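PDB 4ACY: endo-alpha-mannosidase from Bacteroides thetaiotaomicron, which hydrolyses internal alpha-mannosidic linkages as a family GH99 endo-alpha-mannosidase, an activity associated with N-glycan processing. Local coordinates for residues A[203-208]-A[239-243]; A[301-307]-A[354-360]; A[307-312]-A[363-368]. All blocks are in the same frame, centred on the assembly; numbering follows the deposited sequence.

Contact 1 (A[203-208]-A[239-243]); sequences WAKLFA and TACMD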
loop_
_atom_site.group_PDB
_atom_site.type_symbol
_atom_site.label_atom_id
_atom_site.label_comp_id
_atom_site.label_asym_id
_atom_site.label_seq_id
_atom_site.Cartn_x
_atom_site.Cartn_y
_atom_site.Cartn_z
ATOM N N TRP A 203 -17.151 -12.456 -6.904
ATOM C CA TRP A 203 -16.343 -11.509 -7.692
ATOM C C TRP A 203 -16.685 -11.606 -9.185
ATOM O O TRP A 203 -16.720 -10.594 -9.879
ATOM C CB TRP A 203 -14.844 -11.756 -7.519
ATOM C CG TRP A 203 -14.266 -11.266 -6.218
ATOM C CD1 TRP A 203 -13.584 -12.013 -5.294
ATOM C CD2 TRP A 203 -14.287 -9.925 -5.712
ATOM N NE1 TRP A 203 -13.183 -11.219 -4.236
ATOM C CE2 TRP A 203 -13.604 -9.935 -4.468
ATOM C CE3 TRP A 203 -14.818 -8.710 -6.183
ATOM C CZ2 TRP A 203 -13.440 -8.783 -3.702
ATOM C CZ3 TRP A 203 -14.653 -7.564 -5.411
ATOM C CH2 TRP A 203 -13.982 -7.616 -4.175
ATOM N N ALA A 204 -16.924 -12.827 -9.664
ATOM C CA ALA A 204 -17.209 -13.064 -11.087
ATOM C C ALA A 204 -18.434 -12.292 -11.578
ATOM O O ALA A 204 -18.495 -11.895 -12.744
ATOM C CB ALA A 204 -17.343 -14.556 -11.371
ATOM N N LYS A 205 -19.396 -12.056 -10.687
ATOM C CA LYS A 205 -20.575 -11.251 -11.026
ATOM C C LYS A 205 -20.195 -9.829 -11.432
ATOM O O LYS A 205 -20.891 -9.180 -12.212
ATOM C CB LYS A 205 -21.547 -11.206 -9.849
ATOM C CG LYS A 205 -22.162 -12.560 -9.537
ATOM C CD LYS A 205 -22.972 -12.510 -8.265
ATOM C CE LYS A 205 -23.757 -13.797 -8.090
ATOM N NZ LYS A 205 -24.435 -13.771 -6.761
ATOM N N LEU A 206 -19.093 -9.354 -10.864
ATOM C CA LEU A 206 -18.586 -8.013 -11.103
ATOM C C LEU A 206 -17.528 -7.976 -12.216
ATOM O O LEU A 206 -17.473 -7.008 -12.983
ATOM C CB LEU A 206 -17.991 -7.455 -9.791
ATOM C CG LEU A 206 -17.431 -6.039 -9.829
ATOM C CD1 LEU A 206 -18.561 -5.077 -10.139
ATOM C CD2 LEU A 206 -16.757 -5.677 -8.496
ATOM N N PHE A 207 -16.710 -9.028 -12.316
ATOM C CA PHE A 207 -15.520 -8.996 -13.176
ATOM C C PHE A 207 -15.557 -9.900 -14.420
ATOM O O PHE A 207 -14.713 -9.760 -15.301
ATOM C CB PHE A 207 -14.247 -9.301 -12.366
ATOM C CG PHE A 207 -13.932 -8.290 -11.294
ATOM C CD1 PHE A 207 -14.092 -6.923 -11.519
ATOM C CD2 PHE A 207 -13.433 -8.715 -10.058
ATOM C CE1 PHE A 207 -13.778 -5.990 -10.525
ATOM C CE2 PHE A 207 -13.116 -7.784 -9.062
ATOM C CZ PHE A 207 -13.298 -6.427 -9.295
ATOM N N ALA A 208 -16.489 -10.852 -14.480
ATOM C CA ALA A 208 -16.684 -11.635 -15.713
ATOM C C ALA A 208 -17.406 -10.779 -16.747
ATOM O O ALA A 208 -18.256 -9.957 -16.401
ATOM C CB ALA A 208 -17.468 -12.917 -15.437
ATOM N N THR A 239 -10.800 -17.624 -11.559
ATOM C CA THR A 239 -12.224 -17.843 -11.328
ATOM C C THR A 239 -12.951 -16.542 -10.986
ATOM O O THR A 239 -14.100 -16.332 -11.386
ATOM C CB THR A 239 -12.445 -18.876 -10.209
ATOM O OG1 THR A 239 -11.744 -20.075 -10.553
ATOM C CG2 THR A 239 -13.931 -19.174 -10.026
ATOM N N ALA A 240 -12.266 -15.674 -10.244
ATOM C CA ALA A 240 -12.821 -14.377 -9.879
ATOM C C ALA A 240 -12.837 -13.408 -11.064
ATOM O O ALA A 240 -13.451 -12.343 -10.981
ATOM C CB ALA A 240 -12.023 -13.775 -8.718
ATOM N N CYS A 241 -12.151 -13.775 -12.145
ATOM C CA CYS A 241 -12.026 -12.943 -13.352
ATOM C C CYS A 241 -11.276 -11.634 -13.098
ATOM O O CYS A 241 -11.486 -10.633 -13.788
ATOM C CB CYS A 241 -13.392 -12.675 -14.002
ATOM S SG CYS A 241 -14.140 -14.197 -14.637
HETATM N N MSE A 242 -10.388 -11.655 -12.109
HETATM C CA MSE A 242 -9.518 -10.518 -11.870
HETATM C C MSE A 242 -8.414 -10.474 -12.899
HETATM O O MSE A 242 -8.107 -11.478 -13.545
HETATM C CB MSE A 242 -8.927 -10.600 -10.473
HETATM C CG MSE A 242 -9.986 -10.611 -9.462
HETATM SE SE MSE A 242 -9.268 -11.134 -7.752
HETATM C CE MSE A 242 -10.094 -9.619 -6.978
ATOM N N ASP A 243 -7.797 -9.306 -13.031
ATOM C CA ASP A 243 -6.745 -9.096 -14.019
ATOM C C ASP A 243 -5.363 -9.441 -13.518
ATOM O O ASP A 243 -4.419 -9.561 -14.308
ATOM C CB ASP A 243 -6.790 -7.646 -14.480
ATOM C CG ASP A 243 -8.127 -7.299 -15.054
ATOM O OD1 ASP A 243 -8.347 -7.622 -16.245
ATOM O OD2 ASP A 243 -8.974 -6.754 -14.320
#
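The indole of W203 lies under the methyl end of M242, a selenomethionine. M242 CE sits 4.3 Å from the centroid of the five-membered ring of W203, almost on the ring normal. This is a CH-pi contact, and the selenium beside it makes a Met-aromatic contact. W203 NE1 is hydrogen-bonded to the carbonyl of S195. One turn later, F207 CD2 reaches M242 CG at 4.0 Å, so both aromatic residues line one flank of M242. In this (beta/alpha)8 barrel, helix 200-207 follows strand 189-192. The facing segment runs from the end of helix 235-239 towards strand 244-246, two strands further round the barrel. C241 ends that helix in a Schellman motif with positive phi. Small residues let the backbones come close: the CA atoms of A204 and A240 are 4.7 Å apart. W203 CB meets A240 CB at 3.7 Å, and A208 CB meets C241 SG at 3.7 Å. No hydrogen bond joins the segments. R216 bridges them instead, binding the carbonyls of F207 and C241.

Contact 2 (A[301-307]-A[354-360]); sequences RENGKYY and PLADDYY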
loop_
_atom_site.group_PDB
_atom_site.type_symbol
_atom_site.label_atom_id
_atom_site.label_comp_id
_atom_site.label_asym_id
_atom_site.label_seq_id
_atom_site.Cartn_x
_atom_site.Cartn_y
_atom_site.Cartn_z
ATOM N N ARG A 301 15.522 -4.224 9.684
ATOM C CA ARG A 301 15.933 -3.602 8.421
ATOM C C ARG A 301 17.385 -3.903 8.037
ATOM O O ARG A 301 17.727 -3.852 6.855
ATOM C CB ARG A 301 15.692 -2.094 8.449
ATOM C CG ARG A 301 14.235 -1.734 8.679
ATOM C CD ARG A 301 13.895 -0.396 8.063
ATOM N NE ARG A 301 12.464 -0.154 8.201
ATOM C CZ ARG A 301 11.780 0.799 7.568
ATOM N NH1 ARG A 301 12.391 1.658 6.743
ATOM N NH2 ARG A 301 10.473 0.901 7.769
ATOM N N GLU A 302 18.211 -4.220 9.043
ATOM C CA GLU A 302 19.638 -4.518 8.842
ATOM C C GLU A 302 20.322 -3.487 7.930
ATOM O O GLU A 302 20.947 -3.832 6.925
ATOM C CB GLU A 302 19.843 -5.952 8.329
ATOM C CG GLU A 302 19.284 -7.051 9.246
ATOM C CD GLU A 302 20.124 -7.293 10.496
ATOM O OE1 GLU A 302 21.070 -6.518 10.757
ATOM O OE2 GLU A 302 19.832 -8.271 11.221
ATOM N N ASN A 303 20.193 -2.213 8.297
ATOM C CA ASN A 303 20.818 -1.118 7.541
ATOM C C ASN A 303 20.572 -1.200 6.034
ATOM O O ASN A 303 21.478 -0.966 5.220
ATOM C CB ASN A 303 22.325 -1.049 7.845
ATOM C CG ASN A 303 22.613 -0.718 9.303
ATOM O OD1 ASN A 303 21.899 0.069 9.934
ATOM N ND2 ASN A 303 23.683 -1.305 9.842
ATOM N N GLY A 304 19.343 -1.555 5.672
ATOM C CA GLY A 304 18.922 -1.568 4.274
ATOM C C GLY A 304 19.059 -2.911 3.581
ATOM O O GLY A 304 18.569 -3.080 2.468
ATOM N N LYS A 305 19.724 -3.869 4.222
ATOM C CA LYS A 305 19.917 -5.180 3.588
ATOM C C LYS A 305 18.604 -5.909 3.296
ATOM O O LYS A 305 18.469 -6.572 2.266
ATOM C CB LYS A 305 20.831 -6.076 4.428
ATOM C CG LYS A 305 21.207 -7.363 3.700
ATOM C CD LYS A 305 22.119 -8.250 4.542
ATOM C CE LYS A 305 22.558 -9.474 3.746
ATOM N NZ LYS A 305 21.441 -10.447 3.543
ATOM N N TYR A 306 17.652 -5.789 4.215
ATOM C CA TYR A 306 16.371 -6.466 4.063
ATOM C C TYR A 306 15.666 -5.949 2.813
ATOM O O TYR A 306 15.196 -6.731 1.989
ATOM C CB TYR A 306 15.520 -6.217 5.298
ATOM C CG TYR A 306 14.174 -6.907 5.248
ATOM C CD1 TYR A 306 13.078 -6.275 4.681
ATOM C CD2 TYR A 306 14.005 -8.192 5.769
ATOM C CE1 TYR A 306 11.826 -6.899 4.628
ATOM C CE2 TYR A 306 12.760 -8.824 5.734
ATOM C CZ TYR A 306 11.680 -8.170 5.161
ATOM O OH TYR A 306 10.442 -8.767 5.135
ATOM N N TYR A 307 15.627 -4.625 2.675
ATOM C CA TYR A 307 15.001 -3.983 1.525
ATOM C C TYR A 307 15.711 -4.387 0.233
ATOM O O TYR A 307 15.068 -4.764 -0.731
ATOM C CB TYR A 307 15.073 -2.477 1.701
ATOM C CG TYR A 307 14.153 -1.640 0.835
ATOM C CD1 TYR A 307 12.841 -2.055 0.543
ATOM C CD2 TYR A 307 14.576 -0.387 0.362
ATOM C CE1 TYR A 307 11.982 -1.262 -0.223
ATOM C CE2 TYR A 307 13.718 0.419 -0.404
ATOM C CZ TYR A 307 12.427 -0.020 -0.685
ATOM O OH TYR A 307 11.563 0.762 -1.431
ATOM N N PRO A 354 22.756 4.077 11.552
ATOM C CA PRO A 354 23.534 5.292 11.275
ATOM C C PRO A 354 23.310 5.865 9.878
ATOM O O PRO A 354 24.138 6.652 9.404
ATOM C CB PRO A 354 24.975 4.788 11.368
ATOM C CG PRO A 354 24.903 3.408 10.802
ATOM C CD PRO A 354 23.532 2.860 11.223
ATOM N N LEU A 355 22.217 5.457 9.227
ATOM C CA LEU A 355 21.878 5.914 7.878
ATOM C C LEU A 355 21.008 7.180 7.931
ATOM O O LEU A 355 20.469 7.522 8.979
ATOM C CB LEU A 355 21.200 4.777 7.078
ATOM C CG LEU A 355 21.978 3.448 6.972
ATOM C CD1 LEU A 355 21.199 2.407 6.161
ATOM C CD2 LEU A 355 23.363 3.652 6.359
ATOM N N ALA A 356 20.892 7.867 6.789
ATOM C CA ALA A 356 20.155 9.123 6.657
ATOM C C ALA A 356 18.674 8.924 6.936
ATOM O O ALA A 356 18.162 7.821 6.750
ATOM C CB ALA A 356 20.329 9.663 5.242
ATOM N N ASP A 357 17.999 9.988 7.369
ATOM C CA ASP A 357 16.539 9.962 7.597
ATOM C C ASP A 357 15.825 9.530 6.315
ATOM O O ASP A 357 14.803 8.815 6.355
ATOM C CB ASP A 357 16.018 11.349 7.994
ATOM C CG ASP A 357 16.615 11.884 9.309
ATOM O OD1 ASP A 357 17.342 11.169 10.025
ATOM O OD2 ASP A 357 16.323 13.057 9.615
ATOM N N ASP A 358 16.383 9.958 5.182
ATOM C CA ASP A 358 15.812 9.698 3.865
ATOM C C ASP A 358 16.493 8.535 3.155
ATOM O O ASP A 358 16.355 8.388 1.942
ATOM C CB ASP A 358 15.774 10.983 2.988
ATOM C CG ASP A 358 17.155 11.598 2.754
ATOM O OD1 ASP A 358 18.124 11.200 3.446
ATOM O OD2 ASP A 358 17.262 12.494 1.861
ATOM N N TYR A 359 17.210 7.698 3.905
ATOM C CA TYR A 359 17.890 6.559 3.318
ATOM C C TYR A 359 16.974 5.716 2.431
ATOM O O TYR A 359 17.367 5.291 1.337
ATOM C CB TYR A 359 18.529 5.636 4.377
ATOM C CG TYR A 359 19.226 4.486 3.710
ATOM C CD1 TYR A 359 20.468 4.670 3.097
ATOM C CD2 TYR A 359 18.618 3.227 3.609
ATOM C CE1 TYR A 359 21.094 3.635 2.425
ATOM C CE2 TYR A 359 19.249 2.185 2.952
ATOM C CZ TYR A 359 20.480 2.394 2.364
ATOM O OH TYR A 359 21.123 1.374 1.710
ATOM N N TYR A 360 15.764 5.429 2.915
ATOM C CA TYR A 360 14.904 4.512 2.167
ATOM C C TYR A 360 14.311 5.136 0.918
ATOM O O TYR A 360 14.040 4.430 -0.031
ATOM C CB TYR A 360 13.873 3.790 3.060
ATOM C CG TYR A 360 14.609 2.866 3.993
ATOM C CD1 TYR A 360 14.974 1.575 3.583
ATOM C CD2 TYR A 360 14.996 3.298 5.261
ATOM C CE1 TYR A 360 15.705 0.748 4.433
ATOM C CE2 TYR A 360 15.706 2.471 6.113
ATOM C CZ TYR A 360 16.059 1.211 5.685
ATOM O OH TYR A 360 16.771 0.396 6.516
HETATM O O HOH W 1 21.591 -1.174 1.871
#
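Y360 is the centre of this contact. With chi1 in m, its ring projects between R301 and Y307. R301 has an extended side chain (m, then t and t). This carries its guanidinium over one face of Y360, with R301 CZ 4.7 Å from the ring centroid of Y360, a cation-pi contact. R301 NH2 also hydrogen-bonds to the carbonyls of G333 and Q335. Y307 adopts t and receives the edge of Y360 on its face. The pair is offset edge-to-face, with planes at 64° and Y307 CD2 3.8 Å from Y360 CD1. Y359, also t, lays its ring against G304, with CE2 of Y359 4.0 Å from CA of G304. A CB on G304 would clash with that ring, and its phi of 94° also suits glycine. L355 CD1 meets N303 O at 3.5 Å. A water hydrogen-bonds to Y359 OH at 2.6 Å and weakly to N303 O at 3.4 Å. No direct hydrogen bond crosses. The two segments lead into helices 305-316 and 359-376. They belong to the loops after strands 276-281 and 322-324, on the C-terminal side of the strands, the face that carries the active site in TIM-barrel enzymes.

Contact 3 (A[307-312]-A[363-368]); sequences YDDMYK and RTAYWV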
loop_
_atom_site.group_PDB
_atom_site.type_symbol
_atom_site.label_atom_id
_atom_site.label_comp_id
_atom_site.label_asym_id
_atom_site.label_seq_id
_atom_site.Cartn_x
_atom_site.Cartn_y
_atom_site.Cartn_z
ATOM N N TYR A 307 15.627 -4.625 2.675
ATOM C CA TYR A 307 15.001 -3.983 1.525
ATOM C C TYR A 307 15.711 -4.387 0.233
ATOM O O TYR A 307 15.068 -4.764 -0.731
ATOM C CB TYR A 307 15.073 -2.477 1.701
ATOM C CG TYR A 307 14.153 -1.640 0.835
ATOM C CD1 TYR A 307 12.841 -2.055 0.543
ATOM C CD2 TYR A 307 14.576 -0.387 0.362
ATOM C CE1 TYR A 307 11.982 -1.262 -0.223
ATOM C CE2 TYR A 307 13.718 0.419 -0.404
ATOM C CZ TYR A 307 12.427 -0.020 -0.685
ATOM O OH TYR A 307 11.563 0.762 -1.431
ATOM N N ASP A 308 17.041 -4.290 0.225
ATOM C CA ASP A 308 17.831 -4.721 -0.939
ATOM C C ASP A 308 17.500 -6.131 -1.382
ATOM O O ASP A 308 17.288 -6.377 -2.566
ATOM C CB ASP A 308 19.333 -4.660 -0.649
ATOM C CG ASP A 308 19.872 -3.258 -0.560
ATOM O OD1 ASP A 308 19.142 -2.266 -0.824
ATOM O OD2 ASP A 308 21.064 -3.148 -0.185
ATOM N N ASP A 309 17.495 -7.072 -0.443
ATOM C CA ASP A 309 17.225 -8.472 -0.780
ATOM C C ASP A 309 15.826 -8.660 -1.381
ATOM O O ASP A 309 15.637 -9.382 -2.376
ATOM C CB ASP A 309 17.385 -9.365 0.462
ATOM C CG ASP A 309 18.848 -9.550 0.896
ATOM O OD1 ASP A 309 19.781 -9.278 0.113
ATOM O OD2 ASP A 309 19.075 -10.005 2.036
HETATM N N MSE A 310 14.845 -8.001 -0.772
HETATM C CA MSE A 310 13.459 -8.166 -1.197
HETATM C C MSE A 310 13.217 -7.500 -2.557
HETATM O O MSE A 310 12.548 -8.073 -3.425
HETATM C CB MSE A 310 12.488 -7.619 -0.143
HETATM C CG MSE A 310 11.069 -8.137 -0.313
HETATM SE SE MSE A 310 10.037 -7.811 1.291
HETATM C CE MSE A 310 8.535 -8.998 0.938
ATOM N N TYR A 311 13.762 -6.299 -2.735
ATOM C CA TYR A 311 13.568 -5.573 -3.992
ATOM C C TYR A 311 14.257 -6.318 -5.138
ATOM O O TYR A 311 13.682 -6.470 -6.213
ATOM C CB TYR A 311 14.067 -4.129 -3.873
ATOM C CG TYR A 311 13.196 -3.090 -4.559
ATOM C CD1 TYR A 311 12.845 -3.218 -5.908
ATOM C CD2 TYR A 311 12.752 -1.958 -3.865
ATOM C CE1 TYR A 311 12.064 -2.246 -6.550
ATOM C CE2 TYR A 311 11.962 -0.976 -4.497
ATOM C CZ TYR A 311 11.621 -1.142 -5.840
ATOM O OH TYR A 311 10.849 -0.213 -6.504
ATOM N N LYS A 312 15.469 -6.815 -4.885
ATOM C CA LYS A 312 16.186 -7.605 -5.887
ATOM C C LYS A 312 15.377 -8.830 -6.308
ATOM O O LYS A 312 15.274 -9.125 -7.499
ATOM C CB LYS A 312 17.582 -8.009 -5.390
ATOM C CG LYS A 312 18.426 -8.809 -6.416
ATOM C CD LYS A 312 18.626 -8.042 -7.735
ATOM C CE LYS A 312 19.865 -8.526 -8.491
ATOM N NZ LYS A 312 19.880 -7.969 -9.881
ATOM N N ARG A 363 17.392 4.854 -1.457
ATOM C CA ARG A 363 17.610 3.469 -1.854
ATOM C C ARG A 363 16.498 2.960 -2.786
ATOM O O ARG A 363 16.743 2.115 -3.652
ATOM C CB ARG A 363 17.752 2.579 -0.615
ATOM C CG ARG A 363 18.385 1.215 -0.863
ATOM C CD ARG A 363 19.799 1.354 -1.434
ATOM N NE ARG A 363 20.471 0.068 -1.538
ATOM C CZ ARG A 363 21.611 -0.123 -2.209
ATOM N NH1 ARG A 363 22.197 0.888 -2.852
ATOM N NH2 ARG A 363 22.158 -1.319 -2.243
ATOM N N THR A 364 15.278 3.466 -2.597
ATOM C CA THR A 364 14.183 3.184 -3.531
ATOM C C THR A 364 14.519 3.660 -4.958
ATOM O O THR A 364 14.353 2.904 -5.920
ATOM C CB THR A 364 12.851 3.803 -3.059
ATOM O OG1 THR A 364 12.486 3.224 -1.799
ATOM C CG2 THR A 364 11.724 3.510 -4.071
ATOM N N ALA A 365 15.011 4.892 -5.074
ATOM C CA ALA A 365 15.429 5.445 -6.370
ATOM C C ALA A 365 16.448 4.543 -7.059
ATOM O O ALA A 365 16.354 4.323 -8.268
ATOM C CB ALA A 365 15.989 6.851 -6.205
ATOM N N TYR A 366 17.408 4.026 -6.283
ATOM C CA TYR A 366 18.399 3.058 -6.762
ATOM C C TYR A 366 17.742 1.806 -7.337
ATOM O O TYR A 366 18.067 1.367 -8.439
ATOM C CB TYR A 366 19.354 2.668 -5.626
ATOM C CG TYR A 366 20.255 1.529 -5.997
ATOM C CD1 TYR A 366 21.412 1.757 -6.737
ATOM C CD2 TYR A 366 19.944 0.214 -5.634
ATOM C CE1 TYR A 366 22.238 0.709 -7.098
ATOM C CE2 TYR A 366 20.760 -0.846 -5.995
ATOM C CZ TYR A 366 21.914 -0.584 -6.722
ATOM O OH TYR A 366 22.740 -1.611 -7.080
ATOM N N TRP A 367 16.818 1.228 -6.581
ATOM C CA TRP A 367 16.120 0.025 -7.023
ATOM C C TRP A 367 15.182 0.264 -8.206
ATOM O O TRP A 367 15.072 -0.588 -9.091
ATOM C CB TRP A 367 15.386 -0.619 -5.842
ATOM C CG TRP A 367 16.374 -1.317 -4.971
ATOM C CD1 TRP A 367 16.686 -1.027 -3.674
ATOM C CD2 TRP A 367 17.221 -2.398 -5.359
ATOM N NE1 TRP A 367 17.668 -1.878 -3.219
ATOM C CE2 TRP A 367 18.016 -2.730 -4.234
ATOM C CE3 TRP A 367 17.381 -3.126 -6.544
ATOM C CZ2 TRP A 367 18.972 -3.746 -4.265
ATOM C CZ3 TRP A 367 18.331 -4.155 -6.570
ATOM C CH2 TRP A 367 19.107 -4.452 -5.436
ATOM N N VAL A 368 14.513 1.409 -8.222
ATOM C CA VAL A 368 13.712 1.795 -9.389
ATOM C C VAL A 368 14.599 1.839 -10.647
ATOM O O VAL A 368 14.211 1.337 -11.698
ATOM C CB VAL A 368 12.926 3.122 -9.166
ATOM C CG1 VAL A 368 12.290 3.635 -10.467
ATOM C CG2 VAL A 368 11.849 2.941 -8.094
#
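One carboxylate, that of D308, takes three hydrogen bonds from the opposite helix. Its OD1 accepts from two donors, W367 NE1 at 2.8 Å and R363 NE at 2.8 Å. D308 OD2 accepts from R363 NH2 at 3.0 Å. The arginine bonds form a two-point salt bridge, and the indole NH joins it at OD1. D308 therefore fixes two side chains one helical turn apart. W367 is the main packing residue. W367 CB lies 3.4 Å from the ring centroid of Y311, and Y311 CB 3.9 Å from the centroid of the W367 five-membered ring. Each residue thus offers a CH group to the other's ring face. The two rings are nearly parallel, at 12°, but slid apart so that they barely overlap. W367 also turns its edge to the face of Y307, with planes at 78°, which completes an aromatic cluster. K312 CB borders the indole, 3.9 Å from W367 CH2. Deeper in, Y307 OH donates to T364 OG1 at 2.7 Å. T364 OG1 is also hydrogen-bonded to the carbonyl of Y360, one turn back. Beneath, Y311 rests on strands 276-281, 322-324 and 42-46, and V368 on T42 of the last of these. The helix segments run roughly parallel, crossing at -25° with axes 10.8 Å apart. This is the packing of adjacent outer helices in a (beta/alpha)8 barrel, here the helices that follow its last two strands, beside the seam where strand 322-324 meets strand 42-46.

How the contacts relate
From the N terminus, contact 1 comes first. It closes a loop holding strand 223-227 and most of helix 235-239, joining the beta/alpha units of the fourth and fifth strands on the outside of the barrel. It is complete before the others open. Contacts 2 and 3 follow and cross. Residues 301-307 pair with 354-360, and 307-312 with 363-368, so the segments alternate along the chain. Both join helix 305-316 to helix 359-376 and span strand 322-324. They share Y307, and their centres are about 11 Å apart. Contact 2 joins the approaches to these helices, contact 3 their following turns. Contacts 1 and 2 lie on opposite sides of the chain's centre, about 40 Å between centres.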